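PDB 7ANV: ancestral D-type dye decolorizing peroxidase from Geotrichum candidum, which probably uses hydrogen peroxide and its haem iron to oxidise dyes and other organic substrates, as in other dye-decolorizing peroxidases. Local coordinates for residues N262-E267 with A288-R293; E375-E380 with T386-G391. All blocks are in the same frame, centred on the assembly; numbering follows the deposited sequence.

Contact 1. Residues N262-E267 with A288-R293; sequences NKFLEE and ARLVGR. With HEM (protoporphyrin IX containing Fe), chain B.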
loop_
_atom_site.group_PDB
_atom_site.type_symbol
_atom_site.label_atom_id
_atom_site.label_comp_id
_atom_site.label_asym_id
_atom_site.label_seq_id
_atom_site.Cartn_x
_atom_site.Cartn_y
_atom_site.Cartn_z
ATOM N N ASN A 262 -15.103 1.977 -14.363
ATOM C CA ASN A 262 -16.572 1.769 -14.340
ATOM C C ASN A 262 -17.052 1.369 -15.738
ATOM O O ASN A 262 -17.929 0.504 -15.839
ATOM C CB ASN A 262 -17.280 3.002 -13.778
ATOM C CG ASN A 262 -17.193 3.031 -12.271
ATOM O OD1 ASN A 262 -17.172 1.964 -11.643
ATOM N ND2 ASN A 262 -17.178 4.223 -11.707
ATOM N N LYS A 263 -16.522 2.011 -16.775
ATOM C CA LYS A 263 -16.902 1.720 -18.177
ATOM C C LYS A 263 -16.568 0.263 -18.484
ATOM O O LYS A 263 -17.376 -0.415 -19.111
ATOM C CB LYS A 263 -16.145 2.656 -19.113
ATOM C CG LYS A 263 -16.454 2.521 -20.587
ATOM C CD LYS A 263 -15.634 3.547 -21.394
ATOM C CE LYS A 263 -16.027 3.666 -22.850
ATOM N NZ LYS A 263 -15.452 2.566 -23.656
ATOM N N PHE A 264 -15.406 -0.204 -18.050
ATOM C CA PHE A 264 -15.004 -1.606 -18.261
ATOM C C PHE A 264 -16.012 -2.557 -17.591
ATOM O O PHE A 264 -16.429 -3.569 -18.210
ATOM C CB PHE A 264 -13.579 -1.772 -17.759
ATOM C CG PHE A 264 -13.068 -3.153 -18.022
ATOM C CD1 PHE A 264 -12.781 -3.543 -19.317
ATOM C CD2 PHE A 264 -13.006 -4.082 -17.012
ATOM C CE1 PHE A 264 -12.346 -4.832 -19.568
ATOM C CE2 PHE A 264 -12.529 -5.351 -17.258
ATOM C CZ PHE A 264 -12.223 -5.727 -18.542
ATOM N N LEU A 265 -16.380 -2.300 -16.329
ATOM C CA LEU A 265 -17.360 -3.178 -15.646
ATOM C C LEU A 265 -18.673 -3.131 -16.443
ATOM O O LEU A 265 -19.271 -4.174 -16.670
ATOM C CB LEU A 265 -17.576 -2.716 -14.203
ATOM C CG LEU A 265 -16.348 -2.758 -13.292
ATOM C CD1 LEU A 265 -16.771 -2.417 -11.887
ATOM C CD2 LEU A 265 -15.644 -4.097 -13.314
ATOM N N GLU A 266 -19.105 -1.938 -16.830
ATOM C CA GLU A 266 -20.416 -1.706 -17.496
ATOM C C GLU A 266 -20.449 -2.491 -18.805
ATOM O O GLU A 266 -21.498 -3.077 -19.146
ATOM C CB GLU A 266 -20.632 -0.202 -17.750
ATOM C CG GLU A 266 -20.878 0.601 -16.467
ATOM C CD GLU A 266 -20.643 2.123 -16.456
ATOM O OE1 GLU A 266 -20.079 2.705 -17.441
ATOM O OE2 GLU A 266 -21.003 2.755 -15.425
ATOM N N GLU A 267 -19.334 -2.532 -19.530
ATOM C CA GLU A 267 -19.276 -3.195 -20.866
ATOM C C GLU A 267 -19.101 -4.718 -20.735
ATOM O O GLU A 267 -19.205 -5.417 -21.755
ATOM C CB GLU A 267 -18.150 -2.570 -21.686
ATOM C CG GLU A 267 -18.486 -1.150 -22.116
ATOM C CD GLU A 267 -17.382 -0.418 -22.872
ATOM O OE1 GLU A 267 -16.212 -0.861 -22.818
ATOM O OE2 GLU A 267 -17.682 0.619 -23.454
ATOM N N ALA A 288 -16.438 -7.258 -8.080
ATOM C CA ALA A 288 -16.067 -8.038 -6.866
ATOM C C ALA A 288 -15.035 -9.099 -7.222
ATOM O O ALA A 288 -14.144 -9.396 -6.402
ATOM C CB ALA A 288 -17.289 -8.662 -6.228
ATOM N N ARG A 289 -15.161 -9.694 -8.403
ATOM C CA ARG A 289 -14.225 -10.751 -8.823
ATOM C C ARG A 289 -12.901 -10.183 -9.349
ATOM O O ARG A 289 -11.938 -10.973 -9.340
ATOM C CB ARG A 289 -14.918 -11.653 -9.819
ATOM C CG ARG A 289 -16.029 -12.460 -9.155
ATOM C CD ARG A 289 -16.675 -13.428 -10.116
ATOM N NE ARG A 289 -15.918 -14.524 -10.703
ATOM C CZ ARG A 289 -15.697 -15.708 -10.134
ATOM N NH1 ARG A 289 -16.105 -15.955 -8.896
ATOM N NH2 ARG A 289 -15.044 -16.638 -10.813
ATOM N N LEU A 290 -12.803 -8.888 -9.690
ATOM C CA LEU A 290 -11.496 -8.270 -9.994
ATOM C C LEU A 290 -10.698 -8.005 -8.707
ATOM O O LEU A 290 -9.456 -8.113 -8.723
ATOM C CB LEU A 290 -11.679 -6.938 -10.752
ATOM C CG LEU A 290 -12.374 -7.003 -12.117
ATOM C CD1 LEU A 290 -12.266 -5.648 -12.811
ATOM C CD2 LEU A 290 -11.798 -8.086 -12.985
ATOM N N VAL A 291 -11.373 -7.677 -7.606
ATOM C CA VAL A 291 -10.703 -7.288 -6.343
ATOM C C VAL A 291 -10.567 -8.512 -5.422
ATOM O O VAL A 291 -9.548 -8.610 -4.751
ATOM C CB VAL A 291 -11.467 -6.147 -5.653
ATOM C CG1 VAL A 291 -10.932 -5.834 -4.274
ATOM C CG2 VAL A 291 -11.447 -4.878 -6.499
ATOM N N GLY A 292 -11.595 -9.354 -5.309
ATOM C CA GLY A 292 -11.632 -10.416 -4.310
ATOM C C GLY A 292 -12.577 -10.098 -3.169
ATOM O O GLY A 292 -12.785 -10.980 -2.318
ATOM N N ARG A 293 -13.168 -8.900 -3.179
ATOM C CA ARG A 293 -14.191 -8.500 -2.193
ATOM C C ARG A 293 -15.256 -7.720 -2.949
ATOM O O ARG A 293 -14.892 -6.989 -3.866
ATOM C CB ARG A 293 -13.604 -7.618 -1.086
ATOM C CG ARG A 293 -12.597 -8.297 -0.178
ATOM C CD ARG A 293 -12.056 -7.347 0.882
ATOM N NE ARG A 293 -11.065 -8.029 1.710
ATOM C CZ ARG A 293 -11.311 -8.787 2.763
ATOM N NH1 ARG A 293 -12.540 -8.928 3.236
ATOM N NH2 ARG A 293 -10.309 -9.421 3.363
HETATM C CHA HEM B . -5.865 -5.214 -0.452
HETATM C CHB HEM B . -7.212 -1.795 -3.609
HETATM C CHC HEM B . -2.506 -1.110 -4.809
HETATM C CHD HEM B . -1.288 -4.813 -1.930
HETATM C C1A HEM B . -6.619 -4.331 -1.202
HETATM C C2A HEM B . -8.027 -4.193 -1.113
HETATM C C3A HEM B . -8.415 -3.248 -2.009
HETATM C C4A HEM B . -7.235 -2.769 -2.642
HETATM C CMA HEM B . -9.826 -2.742 -2.262
HETATM C CAA HEM B . -8.967 -5.014 -0.236
HETATM C CBA HEM B . -9.025 -4.598 1.223
HETATM C CGA HEM B . -8.273 -5.504 2.154
HETATM O O1A HEM B . -8.211 -6.744 2.055
HETATM O O2A HEM B . -7.721 -4.992 3.074
HETATM C C1B HEM B . -6.028 -1.318 -4.202
HETATM C C2B HEM B . -5.992 -0.243 -5.147
HETATM C C3B HEM B . -4.688 -0.021 -5.479
HETATM C C4B HEM B . -3.893 -1.009 -4.697
HETATM C CMB HEM B . -7.174 0.511 -5.691
HETATM C CAB HEM B . -4.071 0.990 -6.369
HETATM C CBB HEM B . -4.640 2.171 -6.720
HETATM C C1C HEM B . -1.747 -2.087 -4.146
HETATM C C2C HEM B . -0.370 -2.310 -4.295
HETATM C C3C HEM B . -0.049 -3.391 -3.493
HETATM C C4C HEM B . -1.244 -3.805 -2.846
HETATM C CMC HEM B . 0.563 -1.499 -5.183
HETATM C CAC HEM B . 1.226 -4.077 -3.272
HETATM C CBC HEM B . 2.218 -4.045 -4.150
HETATM C C1D HEM B . -2.460 -5.161 -1.258
HETATM C C2D HEM B . -2.426 -6.190 -0.205
HETATM C C3D HEM B . -3.712 -6.306 0.188
HETATM C C4D HEM B . -4.504 -5.353 -0.623
HETATM C CMD HEM B . -1.254 -6.982 0.366
HETATM C CAD HEM B . -4.241 -7.231 1.263
HETATM C CBD HEM B . -4.502 -8.658 0.752
HETATM C CGD HEM B . -4.890 -9.581 1.870
HETATM O O1D HEM B . -5.890 -10.314 1.658
HETATM O O2D HEM B . -4.224 -9.652 2.934
HETATM N NA HEM B . -6.132 -3.437 -2.147
HETATM N NB HEM B . -4.770 -1.719 -3.958
HETATM N NC HEM B . -2.285 -3.031 -3.298
HETATM N ND HEM B . -3.710 -4.706 -1.517
HETATM FE FE HEM B . -4.250 -3.306 -2.727
#

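Contact 2. Residues E375-E380 with T386-G391; sequences EVTPEE and TKHDRG. With SO4 (sulfate ion), chain G; SO4 (sulfate ion), chain D.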
loop_
_atom_site.group_PDB
_atom_site.type_symbol
_atom_site.label_atom_id
_atom_site.label_comp_id
_atom_site.label_asym_id
_atom_site.label_seq_id
_atom_site.Cartn_x
_atom_site.Cartn_y
_atom_site.Cartn_z
ATOM N N GLU A 375 -13.595 13.812 -5.523
ATOM C CA GLU A 375 -14.628 12.876 -6.000
ATOM C C GLU A 375 -14.875 13.091 -7.491
ATOM O O GLU A 375 -14.594 14.178 -7.994
ATOM C CB GLU A 375 -15.928 13.024 -5.227
ATOM C CG GLU A 375 -15.779 12.658 -3.769
ATOM C CD GLU A 375 -15.474 11.186 -3.609
ATOM O OE1 GLU A 375 -16.394 10.381 -3.886
ATOM O OE2 GLU A 375 -14.310 10.856 -3.295
ATOM N N VAL A 376 -15.337 12.030 -8.153
ATOM C CA VAL A 376 -15.621 12.029 -9.620
ATOM C C VAL A 376 -16.746 13.048 -9.827
ATOM O O VAL A 376 -17.708 13.027 -9.052
ATOM C CB VAL A 376 -15.994 10.618 -10.103
ATOM C CG1 VAL A 376 -16.498 10.628 -11.537
ATOM C CG2 VAL A 376 -14.844 9.639 -9.951
ATOM N N THR A 377 -16.600 13.954 -10.779
ATOM C CA THR A 377 -17.594 15.021 -11.031
ATOM C C THR A 377 -18.710 14.455 -11.913
ATOM O O THR A 377 -18.537 13.407 -12.544
ATOM C CB THR A 377 -16.937 16.218 -11.708
ATOM O OG1 THR A 377 -16.641 15.748 -13.025
ATOM C CG2 THR A 377 -15.707 16.724 -10.979
ATOM N N PRO A 378 -19.909 15.088 -11.928
ATOM C CA PRO A 378 -20.949 14.687 -12.872
ATOM C C PRO A 378 -20.400 14.574 -14.310
ATOM O O PRO A 378 -20.714 13.584 -14.980
ATOM C CB PRO A 378 -22.012 15.769 -12.690
ATOM C CG PRO A 378 -21.853 16.187 -11.249
ATOM C CD PRO A 378 -20.355 16.126 -10.988
ATOM N N GLU A 379 -19.594 15.543 -14.770
ATOM C CA GLU A 379 -19.101 15.503 -16.174
ATOM C C GLU A 379 -18.238 14.266 -16.406
ATOM O O GLU A 379 -18.398 13.629 -17.463
ATOM C CB GLU A 379 -18.303 16.732 -16.603
ATOM C CG GLU A 379 -17.902 16.666 -18.083
ATOM C CD GLU A 379 -19.002 16.497 -19.137
ATOM O OE1 GLU A 379 -20.209 16.793 -18.859
ATOM O OE2 GLU A 379 -18.650 16.076 -20.281
ATOM N N GLU A 380 -17.324 13.967 -15.483
ATOM C CA GLU A 380 -16.455 12.770 -15.601
ATOM C C GLU A 380 -17.354 11.536 -15.658
ATOM O O GLU A 380 -17.091 10.631 -16.491
ATOM C CB GLU A 380 -15.494 12.664 -14.414
ATOM C CG GLU A 380 -14.331 13.624 -14.503
ATOM C CD GLU A 380 -13.430 13.593 -13.278
ATOM O OE1 GLU A 380 -13.924 13.857 -12.143
ATOM O OE2 GLU A 380 -12.243 13.319 -13.461
ATOM N N THR A 386 -11.879 10.475 -17.230
ATOM C CA THR A 386 -11.127 11.168 -16.161
ATOM C C THR A 386 -10.722 12.566 -16.654
ATOM O O THR A 386 -10.113 12.667 -17.763
ATOM C CB THR A 386 -9.887 10.385 -15.734
ATOM O OG1 THR A 386 -10.403 9.232 -15.077
ATOM C CG2 THR A 386 -8.978 11.138 -14.796
ATOM N N LYS A 387 -11.040 13.578 -15.855
ATOM C CA LYS A 387 -10.547 14.965 -16.041
ATOM C C LYS A 387 -9.612 15.368 -14.895
ATOM O O LYS A 387 -8.755 16.216 -15.126
ATOM C CB LYS A 387 -11.750 15.891 -16.242
ATOM C CG LYS A 387 -12.606 15.544 -17.450
ATOM C CD LYS A 387 -13.822 16.472 -17.660
ATOM C CE LYS A 387 -13.487 17.816 -18.279
ATOM N NZ LYS A 387 -14.662 18.351 -19.018
ATOM N N HIS A 388 -9.723 14.781 -13.702
ATOM C CA HIS A 388 -9.046 15.273 -12.483
ATOM C C HIS A 388 -8.117 14.188 -11.942
ATOM O O HIS A 388 -8.443 12.994 -12.103
ATOM C CB HIS A 388 -10.085 15.733 -11.464
ATOM C CG HIS A 388 -10.925 16.832 -12.011
ATOM N ND1 HIS A 388 -10.395 18.064 -12.281
ATOM C CD2 HIS A 388 -12.212 16.859 -12.431
ATOM C CE1 HIS A 388 -11.334 18.828 -12.827
ATOM N NE2 HIS A 388 -12.456 18.118 -12.909
ATOM N N ASP A 389 -7.002 14.604 -11.349
ATOM C CA ASP A 389 -6.005 13.677 -10.751
ATOM C C ASP A 389 -6.582 13.188 -9.420
ATOM O O ASP A 389 -6.892 14.038 -8.554
ATOM C CB ASP A 389 -4.660 14.385 -10.577
ATOM C CG ASP A 389 -3.498 13.494 -10.179
ATOM O OD1 ASP A 389 -3.615 12.250 -10.335
ATOM O OD2 ASP A 389 -2.496 14.066 -9.653
ATOM N N ARG A 390 -6.723 11.877 -9.290
ATOM C CA ARG A 390 -7.185 11.222 -8.043
ATOM C C ARG A 390 -6.595 9.825 -8.032
ATOM O O ARG A 390 -6.198 9.331 -9.102
ATOM C CB ARG A 390 -8.706 11.137 -7.972
ATOM C CG ARG A 390 -9.341 10.301 -9.075
ATOM C CD ARG A 390 -10.833 10.114 -8.865
ATOM N NE ARG A 390 -11.502 11.404 -8.938
ATOM C CZ ARG A 390 -11.811 12.061 -10.042
ATOM N NH1 ARG A 390 -11.484 11.571 -11.224
ATOM N NH2 ARG A 390 -12.376 13.258 -9.954
ATOM N N GLY A 391 -6.510 9.239 -6.861
ATOM C CA GLY A 391 -6.000 7.858 -6.752
ATOM C C GLY A 391 -5.632 7.534 -5.336
ATOM O O GLY A 391 -6.380 7.885 -4.401
HETATM S S SO4 G . -15.468 18.916 -14.570
HETATM O O1 SO4 G . -15.128 17.514 -14.404
HETATM O O2 SO4 G . -16.646 19.221 -13.796
HETATM O O3 SO4 G . -14.372 19.746 -14.103
HETATM O O4 SO4 G . -15.699 19.165 -15.975
HETATM S S SO4 D . -7.001 18.441 -11.163
HETATM O O1 SO4 D . -7.727 18.066 -9.978
HETATM O O2 SO4 D . -6.218 17.337 -11.655
HETATM O O3 SO4 D . -7.924 18.876 -12.191
HETATM O O4 SO4 D . -6.102 19.520 -10.840
HETATM O O HOH W 1 -15.999 16.403 -20.771
#

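Contact 1. Residues N262-E267 with A288-R293
Leu290 reaches across from helix 279-291 to meet Leu265 and Phe264 of helix 258-267, a small apolar contact between two helices in the C-terminal half of the DyP fold, where a four-stranded antiparallel sheet is flanked by helices. Leu265 and Leu290 run past each other in opposite directions, and Leu265 CD2 meets Leu290 CD1 at 3.8 Å. Both leucines hold CG anti to the carbonyl carbon (chi1 -62° in Leu265), which lets the branched ends meet between the helices, whose nearest CA atoms, of Leu265 and Leu290, are 9.6 Å apart. The same CD1 of Leu290 lies at the edge of the Phe264 ring, 4.5 Å from CE2; Phe465, outside both helices, also meets this ring.

Within helix 258-267, Lys263 NZ forms a salt bridge with Glu267 OE2 at 3.0 Å, on the syn side of the carboxylate; Glu266 bridges outward to Lys384.

Where helix 279-291 ends, the chain turns toward the haem. Gly292 N still donates to Ala288 O, at 2.8 Å, but its phi is positive, and a CB there would press on the preceding carbonyl O. Val291 CG1 packs against the haem methyl CMA at 3.9 Å. Beyond the turn, Arg293 NH1 is fixed by the carbonyls of Gly297 and Asn318, while NE faces a haem propionate. A leucine in its place would probably leave O1A of this propionate without the NE-H donor and the carbonyls of Gly297 and Asn318 without the NH1 that they share. Arg293 NE donates to HEM O1A at 3.1 Å, with an N-H...O angle of 141°.

Contact 2. Residues E375-E380 with T386-G391
Arg390 presents its guanidinium to Glu380 and Val376: Val376 CA lies over one face, offset toward the rim, and the Glu380 carboxylate comes in end-on at the edge, the two planes 52° apart. The His388 ring carries Lys387 CB over one face and has Glu380 OE1 and two sulfate ions around its edge, while Thr377 CG2 approaches it obliquely.

These groups gather at the N terminus of helix 378-383, where Thr377 and Glu380 form a capping box. Glu380 N donates to Thr377 OG1 at 3.1 Å, and Thr377 N returns a bond to the anti lone pair of Glu380 OE1. Extended beyond CG (chi2 176°), the Glu380 side chain reaches the loop 386-391 that follows the helix. There Glu380 OE1 takes Arg390 NH2 at 2.7 Å on its syn lone pair, completing a two-nitrogen salt bridge with NH1 on OE2. The backbone N atoms of Lys387 and His388 also converge on Glu380 OE2, at 2.7 and 2.9 Å, the latter from above the carboxylate plane. Five donors thus hold this buried carboxylate and probably stabilise its negative charge. Arg390 NE binds the carbonyl of Pro374, and Val258 of helix 258-267 packs on Arg390.

Sulfates, probably from the crystallisation liquor, occupy the outer side. One accepts from Thr377 OG1 and His388 NE2, the other from His388 ND1 and Asp389 N; donation by both ring nitrogens is consistent with a protonated imidazole. Lys387 NZ and Glu379 OE2 are joined through a water. Arg390 NH1 meets Glu380 OE2 at 2.9 Å, nearly straight at 170°, in the guanidinium plane.

From the N terminus, the chain leaves strand 247-256 into helix 258-267, and contact 1 closes the 20-residue connection that brings helix 279-291 back beside it. The chain then runs past the haem propionate and through strand 366-372 before contact 2 closes the much shorter excursion through helix 378-383 that leads to strand 391-398. The two loops lie in series, neither nested nor crossed, with centres about 18 Å apart and nearest atoms about 6 Å apart. Helix 258-267 connects them: its later turns serve contact 1, while Val258 and Pro259 pack against side chains of contact 2. Strands 247-256 and 391-398 are neighbours in the same sheet.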